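Local coordinates for protein minor fimbrium tip subunit Mfa3 (Porphyromonas gingivalis ATCC 33277, PDB 5NF4) that forms part of the tip of the minor fimbriae, the surface filaments that mediate biofilm formation and adhesion to host cells and other oral bacteria, at residues V196-V201 with N323-Y328; E214-N219 with I275-L280; I292-G297 with T319-R324. All coordinates share one frame; numbering follows the deposited sequence.

In the fold
The three contacts lie close together in space. Contact 1 pairs two parallel strands, and contact 2 pairs two antiparallel ones about 12 Å away, centre to centre. Their side chains meet where Tyr328 CD1 lies 3.7 Å from Phe278 CE2. Contact 3 joins two loops and has its centre about 8 Å from that of contact 1. The two share Asn323 and Arg324, and Tyr326 OH probably bonds to Thr294 OG1 at 2.8 Å. Contacts 2 and 3 have centres about 14 Å apart. Between them Asn276 O and Ile292 N, 2.9 Å apart, probably form a backbone hydrogen bond. Along the chain, contact 2 is nested inside the loop that contact 1 closes.

Contact 1: V196-V201 with N323-Y328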
loop_
_atom_site.group_PDB
_atom_site.type_symbol
_atom_site.label_atom_id
_atom_site.label_comp_id
_atom_site.label_asym_id
_atom_site.label_seq_id
_atom_site.Cartn_x
_atom_site.Cartn_y
_atom_site.Cartn_z
ATOM N N VAL A 196 -1.082 -1.627 0.252
ATOM C CA VAL A 196 -1.809 -1.697 -1.019
ATOM C C VAL A 196 -1.791 -0.337 -1.710
ATOM O O VAL A 196 -1.542 0.698 -1.068
ATOM C CB VAL A 196 -3.294 -2.159 -0.836
ATOM C CG1 VAL A 196 -3.365 -3.616 -0.348
ATOM C CG2 VAL A 196 -4.049 -1.268 0.114
ATOM N N ALA A 197 -2.049 -0.375 -3.013
ATOM C CA ALA A 197 -2.344 0.794 -3.837
ATOM C C ALA A 197 -3.863 0.885 -4.058
ATOM O O ALA A 197 -4.566 -0.103 -3.895
ATOM C CB ALA A 197 -1.605 0.704 -5.194
ATOM N N LYS A 198 -4.350 2.070 -4.408
ATOM C CA LYS A 198 -5.768 2.283 -4.688
ATOM C C LYS A 198 -5.946 2.516 -6.174
ATOM O O LYS A 198 -5.281 3.379 -6.763
ATOM C CB LYS A 198 -6.274 3.460 -3.871
ATOM C CG LYS A 198 -7.723 3.869 -4.082
ATOM C CD LYS A 198 -8.096 5.017 -3.146
ATOM C CE LYS A 198 -9.529 5.456 -3.324
ATOM N NZ LYS A 198 -9.946 6.405 -2.262
ATOM N N LEU A 199 -6.855 1.743 -6.772
ATOM C CA LEU A 199 -7.179 1.885 -8.172
ATOM C C LEU A 199 -8.533 2.557 -8.261
ATOM O O LEU A 199 -9.492 2.104 -7.646
ATOM C CB LEU A 199 -7.203 0.525 -8.865
ATOM C CG LEU A 199 -7.682 0.519 -10.321
ATOM C CD1 LEU A 199 -6.706 1.285 -11.234
ATOM C CD2 LEU A 199 -7.843 -0.902 -10.801
ATOM N N ASP A 200 -8.585 3.645 -9.020
ATOM C CA ASP A 200 -9.683 4.581 -8.998
ATOM C C ASP A 200 -10.103 4.855 -10.438
ATOM O O ASP A 200 -9.449 5.623 -11.125
ATOM C CB ASP A 200 -9.209 5.859 -8.284
ATOM C CG ASP A 200 -10.317 6.807 -7.934
ATOM O OD1 ASP A 200 -11.399 6.763 -8.560
ATOM O OD2 ASP A 200 -10.086 7.636 -7.014
ATOM N N VAL A 201 -11.164 4.202 -10.906
ATOM C CA VAL A 201 -11.601 4.320 -12.301
ATOM C C VAL A 201 -12.923 5.086 -12.421
ATOM O O VAL A 201 -13.955 4.711 -11.860
ATOM C CB VAL A 201 -11.722 2.919 -12.947
ATOM C CG1 VAL A 201 -12.199 3.018 -14.377
ATOM C CG2 VAL A 201 -10.377 2.194 -12.904
ATOM N N ASN A 323 0.640 2.404 -1.294
ATOM C CA ASN A 323 0.159 3.654 -0.745
ATOM C C ASN A 323 0.124 4.774 -1.784
ATOM O O ASN A 323 0.165 5.948 -1.444
ATOM C CB ASN A 323 1.010 4.064 0.461
ATOM C CG ASN A 323 0.197 4.803 1.535
ATOM O OD1 ASN A 323 -0.887 4.380 1.922
ATOM N ND2 ASN A 323 0.736 5.912 2.015
ATOM N N ARG A 324 0.008 4.396 -3.054
ATOM C CA ARG A 324 -0.193 5.378 -4.104
ATOM C C ARG A 324 -1.606 5.204 -4.662
ATOM O O ARG A 324 -2.233 4.149 -4.511
ATOM C CB ARG A 324 0.840 5.227 -5.220
ATOM C CG ARG A 324 2.298 5.404 -4.743
ATOM C CD ARG A 324 2.626 6.821 -4.292
ATOM N NE ARG A 324 2.642 7.820 -5.365
ATOM C CZ ARG A 324 3.557 7.893 -6.334
ATOM N NH1 ARG A 324 4.547 7.005 -6.415
ATOM N NH2 ARG A 324 3.469 8.856 -7.244
ATOM N N HIS A 325 -2.073 6.251 -5.312
ATOM C CA HIS A 325 -3.446 6.330 -5.822
ATOM C C HIS A 325 -3.398 6.482 -7.344
ATOM O O HIS A 325 -2.909 7.499 -7.856
ATOM C CB HIS A 325 -4.107 7.512 -5.113
ATOM C CG HIS A 325 -5.579 7.685 -5.355
ATOM N ND1 HIS A 325 -6.267 8.781 -4.869
ATOM C CD2 HIS A 325 -6.491 6.935 -6.022
ATOM C CE1 HIS A 325 -7.537 8.696 -5.223
ATOM N NE2 HIS A 325 -7.700 7.587 -5.923
ATOM N N TYR A 326 -3.910 5.466 -8.048
ATOM C CA TYR A 326 -3.916 5.376 -9.500
ATOM C C TYR A 326 -5.309 5.753 -9.988
ATOM O O TYR A 326 -6.291 5.050 -9.716
ATOM C CB TYR A 326 -3.523 3.960 -9.958
ATOM C CG TYR A 326 -2.093 3.608 -9.593
ATOM C CD1 TYR A 326 -1.771 3.220 -8.298
ATOM C CD2 TYR A 326 -1.066 3.720 -10.520
ATOM C CE1 TYR A 326 -0.442 2.947 -7.924
ATOM C CE2 TYR A 326 0.274 3.429 -10.167
ATOM C CZ TYR A 326 0.568 3.048 -8.858
ATOM O OH TYR A 326 1.885 2.802 -8.462
ATOM N N ILE A 327 -5.383 6.888 -10.677
ATOM C CA ILE A 327 -6.661 7.492 -11.044
ATOM C C ILE A 327 -6.824 7.519 -12.558
ATOM O O ILE A 327 -6.000 8.082 -13.281
ATOM C CB ILE A 327 -6.781 8.924 -10.466
ATOM C CG1 ILE A 327 -6.600 8.890 -8.944
ATOM C CG2 ILE A 327 -8.142 9.547 -10.814
ATOM C CD1 ILE A 327 -6.326 10.250 -8.326
ATOM N N TYR A 328 -7.903 6.896 -13.030
ATOM C CA TYR A 328 -8.238 6.869 -14.446
ATOM C C TYR A 328 -9.546 7.584 -14.705
ATOM O O TYR A 328 -10.518 7.473 -13.938
ATOM C CB TYR A 328 -8.309 5.411 -14.949
ATOM C CG TYR A 328 -6.951 4.777 -14.892
ATOM C CD1 TYR A 328 -6.483 4.211 -13.715
ATOM C CD2 TYR A 328 -6.100 4.801 -15.995
ATOM C CE1 TYR A 328 -5.226 3.654 -13.646
ATOM C CE2 TYR A 328 -4.827 4.251 -15.928
ATOM C CZ TYR A 328 -4.406 3.671 -14.757
ATOM O OH TYR A 328 -3.140 3.148 -14.684
#
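His325 and Asp200 meet across two neighbouring strands through a side-chain hydrogen bond. His325 NE2 donates to Asp200 OD2 at 2.6 Å. The carboxylate and the imidazole are nearly coplanar, with 16° between their planes. The acceptor uses its anti lone pair, the one facing away from OD1. OD1 is held separately by Asn202 and Gln248. The carboxylate is thus gripped at both oxygens, which should fix its rotation.

Lys198 runs beside His325 in the same direction. Its extended chain passes over one imidazole face, and CD makes a CH-pi contact 4.0 Å from the ring centroid. Ile327 CG1 lies over the opposite face. An aliphatic group thus lies over each face, both off centre, while the carboxylate holds the edge. The Lys198 amine goes on to a salt bridge with Glu66.

The other side of the strand pair carries Leu199, Val201, Tyr326 and Tyr328. Both tyrosines have CG anti to the carbonyl carbon, with chi1 near -65°, and both rings lean back toward the start of their strand. Tyr326 CE1 thereby reaches Ala197 CB at 3.7 Å. Tyr328 CE1 likewise comes to 3.7 Å from Leu199 CD1. Tyr326 OH bonds to Thr294 OG1 and Tyr321 N, and Tyr328 OH to Tyr304.

The backbones bond in parallel register. Lys198 N donates to Arg324 O, and Tyr326 N to Lys198 O at 2.8 Å. Asp200 N and Tyr328 N continue the pattern. Just before the second strand, Asn323 N also donates to Val196 O.

Segments 196-201 and 323-328 are thus a central parallel pair, flanked by antiparallel strands 248-254 and 337-345. The histidine-carboxylate bond joins them on one face and tyrosine rings pack on the other, within the mixed beta-sheet of this FimB/Mfa2-family protein.

Contact 2: E214-N219 with I275-L280; sequences ELCNAN and INFFRL
Phe277 has its CG between the backbone N and the carbonyl carbon (chi1 66°), which turns the ring toward Cys216. Strand pairing and this torsion leave Cys216 CB over one ring face. The CH-pi contact measures 3.6 Å from Cys216 CB to the Phe277 ring centroid. Cys216 chi1 (-61°) sets SG anti to its carbonyl carbon, oblique to the ring and 4.4 Å from the centroid.

Asn217 ND2 lies at the ring edge, with the amide and ring planes almost perpendicular. It donates to Ile275 O at 2.9 Å, and the acceptor lies near the amide plane. The same nitrogen also bonds to Glu271 O.

At the other end, Glu214 and Arg279 run side by side. Their charged atoms do not touch: Glu214 OE1 and Arg279 NH1 are 4.9 Å apart. The arginine instead forms a salt bridge with Asp289. The edge of the Phe277 ring points at one guanidinium face, toward its rim. A water hydrogen-bonds to Glu214 OE1 and Arg279 O, at 2.8 Å from each.

In the antiparallel pairing, Glu214 and Arg279 exchange two backbone hydrogen bonds, and so do Cys216 and Phe277. Leu215 and Phe278 form the non-hydrogen-bonded pair between them, on the opposite sheet face to Cys216.

Backbone hydrogen bonds thus set the register, while two carbonyls hold the amide nitrogen of buried Asn217. The opposite charges probably add only modest attraction.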
loop_
_atom_site.group_PDB
_atom_site.type_symbol
_atom_site.label_atom_id
_atom_site.label_comp_id
_atom_site.label_asym_id
_atom_site.label_seq_id
_atom_site.Cartn_x
_atom_site.Cartn_y
_atom_site.Cartn_z
ATOM N N GLU A 214 -12.830 -5.110 -14.317
ATOM C CA GLU A 214 -12.079 -6.093 -13.546
ATOM C C GLU A 214 -10.618 -5.710 -13.446
ATOM O O GLU A 214 -10.005 -5.346 -14.442
ATOM C CB GLU A 214 -12.139 -7.477 -14.196
ATOM C CG GLU A 214 -13.496 -8.117 -14.214
ATOM C CD GLU A 214 -13.559 -9.291 -15.177
ATOM O OE1 GLU A 214 -13.525 -9.054 -16.409
ATOM O OE2 GLU A 214 -13.635 -10.441 -14.705
ATOM N N LEU A 215 -10.056 -5.875 -12.260
ATOM C CA LEU A 215 -8.611 -5.803 -12.048
ATOM C C LEU A 215 -7.988 -7.183 -12.199
ATOM O O LEU A 215 -8.402 -8.133 -11.537
ATOM C CB LEU A 215 -8.316 -5.240 -10.661
ATOM C CG LEU A 215 -6.871 -5.359 -10.162
ATOM C CD1 LEU A 215 -5.866 -4.582 -11.007
ATOM C CD2 LEU A 215 -6.847 -4.925 -8.734
ATOM N N CYS A 216 -6.996 -7.280 -13.086
ATOM C CA CYS A 216 -6.368 -8.539 -13.429
ATOM C C CYS A 216 -4.868 -8.547 -13.079
ATOM O O CYS A 216 -4.199 -7.498 -13.142
ATOM C CB CYS A 216 -6.545 -8.821 -14.912
ATOM S SG CYS A 216 -8.314 -8.940 -15.364
ATOM N N ASN A 217 -4.369 -9.748 -12.762
ATOM C CA ASN A 217 -2.960 -10.029 -12.418
ATOM C C ASN A 217 -2.508 -9.365 -11.123
ATOM O O ASN A 217 -1.321 -9.159 -10.922
ATOM C CB ASN A 217 -1.987 -9.608 -13.526
ATOM C CG ASN A 217 -2.084 -10.464 -14.779
ATOM O OD1 ASN A 217 -2.731 -11.521 -14.819
ATOM N ND2 ASN A 217 -1.452 -9.977 -15.834
ATOM N N ALA A 218 -3.438 -9.065 -10.235
ATOM C CA ALA A 218 -3.027 -8.499 -8.950
ATOM C C ALA A 218 -2.136 -9.492 -8.194
ATOM O O ALA A 218 -2.307 -10.701 -8.237
ATOM C CB ALA A 218 -4.248 -8.132 -8.111
ATOM N N ASN A 219 -1.182 -8.943 -7.460
ATOM C CA ASN A 219 -0.329 -9.752 -6.601
ATOM C C ASN A 219 -1.143 -10.402 -5.491
ATOM O O ASN A 219 -1.983 -9.760 -4.882
ATOM C CB ASN A 219 0.751 -8.839 -6.027
ATOM C CG ASN A 219 1.892 -9.591 -5.340
ATOM O OD1 ASN A 219 1.863 -10.803 -5.127
ATOM N ND2 ASN A 219 2.894 -8.831 -4.946
ATOM N N ILE A 275 2.318 -7.779 -14.970
ATOM C CA ILE A 275 1.722 -6.471 -15.175
ATOM C C ILE A 275 0.261 -6.476 -14.712
ATOM O O ILE A 275 -0.532 -7.312 -15.129
ATOM C CB ILE A 275 1.808 -6.014 -16.665
ATOM C CG1 ILE A 275 3.277 -5.843 -17.055
ATOM C CG2 ILE A 275 1.011 -4.706 -16.902
ATOM C CD1 ILE A 275 3.534 -5.585 -18.549
ATOM N N ASN A 276 -0.082 -5.525 -13.849
ATOM C CA ASN A 276 -1.466 -5.301 -13.452
ATOM C C ASN A 276 -2.219 -4.546 -14.533
ATOM O O ASN A 276 -1.695 -3.603 -15.111
ATOM C CB ASN A 276 -1.538 -4.491 -12.155
ATOM C CG ASN A 276 -1.021 -5.237 -10.949
ATOM O OD1 ASN A 276 -0.064 -6.049 -11.001
ATOM N ND2 ASN A 276 -1.657 -4.979 -9.852
ATOM N N PHE A 277 -3.448 -4.954 -14.834
ATOM C CA PHE A 277 -4.249 -4.179 -15.761
ATOM C C PHE A 277 -5.699 -4.286 -15.375
ATOM O O PHE A 277 -6.077 -5.210 -14.647
ATOM C CB PHE A 277 -4.052 -4.665 -17.213
ATOM C CG PHE A 277 -4.556 -6.070 -17.482
ATOM C CD1 PHE A 277 -3.764 -7.178 -17.182
ATOM C CD2 PHE A 277 -5.794 -6.289 -18.101
ATOM C CE1 PHE A 277 -4.207 -8.482 -17.461
ATOM C CE2 PHE A 277 -6.221 -7.561 -18.371
ATOM C CZ PHE A 277 -5.434 -8.663 -18.073
ATOM N N PHE A 278 -6.510 -3.344 -15.850
ATOM C CA PHE A 278 -7.938 -3.494 -15.671
ATOM C C PHE A 278 -8.578 -3.673 -17.033
ATOM O O PHE A 278 -8.103 -3.166 -18.053
ATOM C CB PHE A 278 -8.582 -2.348 -14.859
ATOM C CG PHE A 278 -8.475 -0.967 -15.453
ATOM C CD1 PHE A 278 -9.495 -0.454 -16.229
ATOM C CD2 PHE A 278 -7.406 -0.138 -15.141
ATOM C CE1 PHE A 278 -9.431 0.852 -16.735
ATOM C CE2 PHE A 278 -7.340 1.165 -15.652
ATOM C CZ PHE A 278 -8.347 1.656 -16.438
ATOM N N ARG A 279 -9.594 -4.513 -17.016
ATOM C CA ARG A 279 -10.347 -4.885 -18.206
ATOM C C ARG A 279 -11.739 -4.284 -18.182
ATOM O O ARG A 279 -12.516 -4.541 -17.262
ATOM C CB ARG A 279 -10.407 -6.398 -18.282
ATOM C CG ARG A 279 -11.370 -6.918 -19.309
ATOM C CD ARG A 279 -11.216 -8.414 -19.452
ATOM N NE ARG A 279 -9.957 -8.761 -20.103
ATOM C CZ ARG A 279 -9.194 -9.806 -19.787
ATOM N NH1 ARG A 279 -9.532 -10.622 -18.791
ATOM N NH2 ARG A 279 -8.074 -10.027 -20.473
ATOM N N LEU A 280 -12.059 -3.485 -19.201
ATOM C CA LEU A 280 -13.382 -2.902 -19.335
ATOM C C LEU A 280 -14.127 -3.682 -20.350
ATOM O O LEU A 280 -13.661 -3.808 -21.475
ATOM C CB LEU A 280 -13.317 -1.453 -19.797
ATOM C CG LEU A 280 -12.454 -0.479 -19.014
ATOM C CD1 LEU A 280 -12.359 0.769 -19.849
ATOM C CD2 LEU A 280 -13.089 -0.188 -17.684
HETATM O O HOH W 1 -14.352 -6.643 -17.497
#

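Contact 3: I292-G297 with T319-R324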
loop_
_atom_site.group_PDB
_atom_site.type_symbol
_atom_site.label_atom_id
_atom_site.label_comp_id
_atom_site.label_asym_id
_atom_site.label_seq_id
_atom_site.Cartn_x
_atom_site.Cartn_y
_atom_site.Cartn_z
ATOM N N ILE A 292 -1.759 -0.882 -16.111
ATOM C CA ILE A 292 -1.535 0.095 -15.052
ATOM C C ILE A 292 -0.036 0.379 -14.971
ATOM O O ILE A 292 0.765 -0.552 -15.017
ATOM C CB ILE A 292 -2.096 -0.449 -13.731
ATOM C CG1 ILE A 292 -3.617 -0.603 -13.842
ATOM C CG2 ILE A 292 -1.737 0.464 -12.567
ATOM C CD1 ILE A 292 -4.201 -1.486 -12.762
ATOM N N ILE A 293 0.334 1.657 -14.945
ATOM C CA ILE A 293 1.738 2.065 -14.893
ATOM C C ILE A 293 1.953 3.077 -13.791
ATOM O O ILE A 293 0.993 3.664 -13.293
ATOM C CB ILE A 293 2.206 2.677 -16.211
ATOM C CG1 ILE A 293 1.592 4.081 -16.431
ATOM C CG2 ILE A 293 1.808 1.785 -17.355
ATOM C CD1 ILE A 293 1.935 4.710 -17.772
ATOM N N THR A 294 3.220 3.271 -13.433
ATOM C CA THR A 294 3.637 4.378 -12.593
ATOM C C THR A 294 4.434 5.333 -13.450
ATOM O O THR A 294 5.552 5.026 -13.876
ATOM C CB THR A 294 4.492 3.900 -11.390
ATOM O OG1 THR A 294 3.696 3.044 -10.557
ATOM C CG2 THR A 294 4.977 5.071 -10.606
ATOM N N HIS A 295 3.862 6.507 -13.696
ATOM C CA HIS A 295 4.517 7.522 -14.506
ATOM C C HIS A 295 4.177 8.911 -14.035
ATOM O O HIS A 295 3.006 9.275 -13.986
ATOM C CB HIS A 295 4.099 7.361 -15.973
ATOM C CG HIS A 295 4.834 8.272 -16.895
ATOM N ND1 HIS A 295 6.134 8.039 -17.289
ATOM C CD2 HIS A 295 4.460 9.430 -17.485
ATOM C CE1 HIS A 295 6.528 9.020 -18.082
ATOM N NE2 HIS A 295 5.530 9.872 -18.220
ATOM N N GLU A 296 5.212 9.658 -13.640
ATOM C CA GLU A 296 5.104 11.058 -13.250
ATOM C C GLU A 296 5.286 11.941 -14.469
ATOM O O GLU A 296 6.119 11.666 -15.334
ATOM C CB GLU A 296 6.173 11.433 -12.209
ATOM C CG GLU A 296 6.319 10.466 -11.048
ATOM C CD GLU A 296 5.169 10.546 -10.063
ATOM O OE1 GLU A 296 4.421 11.549 -10.096
ATOM O OE2 GLU A 296 5.021 9.601 -9.253
ATOM N N GLY A 297 4.527 13.021 -14.526
ATOM C CA GLY A 297 4.742 14.013 -15.561
ATOM C C GLY A 297 4.098 13.619 -16.862
ATOM O O GLY A 297 3.296 12.696 -16.913
ATOM N N THR A 319 5.553 -1.117 -12.371
ATOM C CA THR A 319 5.475 -1.379 -10.969
ATOM C C THR A 319 4.280 -0.629 -10.386
ATOM O O THR A 319 4.042 0.529 -10.714
ATOM C CB THR A 319 6.752 -0.955 -10.261
ATOM O OG1 THR A 319 7.817 -1.850 -10.636
ATOM C CG2 THR A 319 6.588 -0.928 -8.711
ATOM N N VAL A 320 3.538 -1.316 -9.532
ATOM C CA VAL A 320 2.501 -0.707 -8.718
ATOM C C VAL A 320 3.094 -0.504 -7.323
ATOM O O VAL A 320 3.447 -1.472 -6.686
ATOM C CB VAL A 320 1.266 -1.606 -8.641
ATOM C CG1 VAL A 320 0.198 -1.051 -7.688
ATOM C CG2 VAL A 320 0.670 -1.837 -10.052
ATOM N N TYR A 321 3.172 0.734 -6.856
ATOM C CA TYR A 321 3.778 1.060 -5.564
ATOM C C TYR A 321 2.759 1.144 -4.423
ATOM O O TYR A 321 1.655 1.676 -4.596
ATOM C CB TYR A 321 4.528 2.381 -5.677
ATOM C CG TYR A 321 5.807 2.288 -6.480
ATOM C CD1 TYR A 321 6.975 1.785 -5.908
ATOM C CD2 TYR A 321 5.847 2.683 -7.803
ATOM C CE1 TYR A 321 8.145 1.679 -6.647
ATOM C CE2 TYR A 321 7.011 2.581 -8.547
ATOM C CZ TYR A 321 8.163 2.080 -7.956
ATOM O OH TYR A 321 9.313 1.981 -8.697
ATOM N N ARG A 322 3.151 0.689 -3.231
ATOM C CA ARG A 322 2.249 0.795 -2.087
ATOM C C ARG A 322 1.854 2.238 -1.791
ATOM O O ARG A 322 2.645 3.169 -1.977
ATOM C CB ARG A 322 2.894 0.200 -0.841
ATOM C CG ARG A 322 4.096 0.986 -0.345
ATOM C CD ARG A 322 4.851 0.264 0.795
ATOM N NE ARG A 322 5.333 -1.033 0.336
ATOM C CZ ARG A 322 5.229 -2.169 1.008
ATOM N NH1 ARG A 322 4.715 -2.180 2.248
ATOM N NH2 ARG A 322 5.642 -3.297 0.428
ATOM N N ASN A 323 0.640 2.404 -1.294
ATOM C CA ASN A 323 0.159 3.654 -0.745
ATOM C C ASN A 323 0.124 4.774 -1.784
ATOM O O ASN A 323 0.165 5.948 -1.444
ATOM C CB ASN A 323 1.010 4.064 0.461
ATOM C CG ASN A 323 0.197 4.803 1.535
ATOM O OD1 ASN A 323 -0.887 4.380 1.922
ATOM N ND2 ASN A 323 0.736 5.912 2.015
ATOM N N ARG A 324 0.008 4.396 -3.054
ATOM C CA ARG A 324 -0.193 5.378 -4.104
ATOM C C ARG A 324 -1.606 5.204 -4.662
ATOM O O ARG A 324 -2.233 4.149 -4.511
ATOM C CB ARG A 324 0.840 5.227 -5.220
ATOM C CG ARG A 324 2.298 5.404 -4.743
ATOM C CD ARG A 324 2.626 6.821 -4.292
ATOM N NE ARG A 324 2.642 7.820 -5.365
ATOM C CZ ARG A 324 3.557 7.893 -6.334
ATOM N NH1 ARG A 324 4.547 7.005 -6.415
ATOM N NH2 ARG A 324 3.469 8.856 -7.244
#
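Thr294 meets the other loop through Thr319 and Tyr321. Its hydroxyl donates to Thr319 O, and the OG1 to O distance is a short 2.5 Å. The donor lies almost in line with the C=O bond. OG1 sits beside the backbone N, anti to the carbonyl carbon (chi1 -63°). From there it also reaches the edge of the Tyr321 ring, 3.5 Å from CD2. Thr294 CG2 lies 3.8 Å from both Tyr321 CD2 and CE2. Thr294 stands roughly perpendicular to Tyr321. Thr319 CG2 sits over the centre of one face of this ring. Tyr326 OH bonds to Thr294 OG1 as well, and it also takes Tyr321 N, tying both loops to strand 324-332.

Arg324 and Glu296 reach toward each other and form a salt bridge. Arg324 NH2 donates to Glu296 OE2 at 2.6 Å. The carboxylate and guanidinium are nearly coplanar, with 9° between them, and OE2 uses its syn lone pair. Bends at chi2 of Glu296 and at chi2 and chi3 of Arg324 bring the ends together. Asp345 makes a further long, weak ion pair with Arg324 NE. Ile343 of strand 337-345 packs against Thr294, Glu296 and Arg324.

Deeper in, Ile292 CG2 touches Val320 CG2 at 4.2 Å. A type II beta turn from Tyr321 to Arg324 then leads into strand 324-332.

Two direct polar links therefore join the loops, with Tyr326 OH as a bridge. The ion pair, nearly coplanar with an N-H...O angle of 158°, has good hydrogen-bond geometry, though solvent at exposed Glu296 would be expected to weaken the charge attraction.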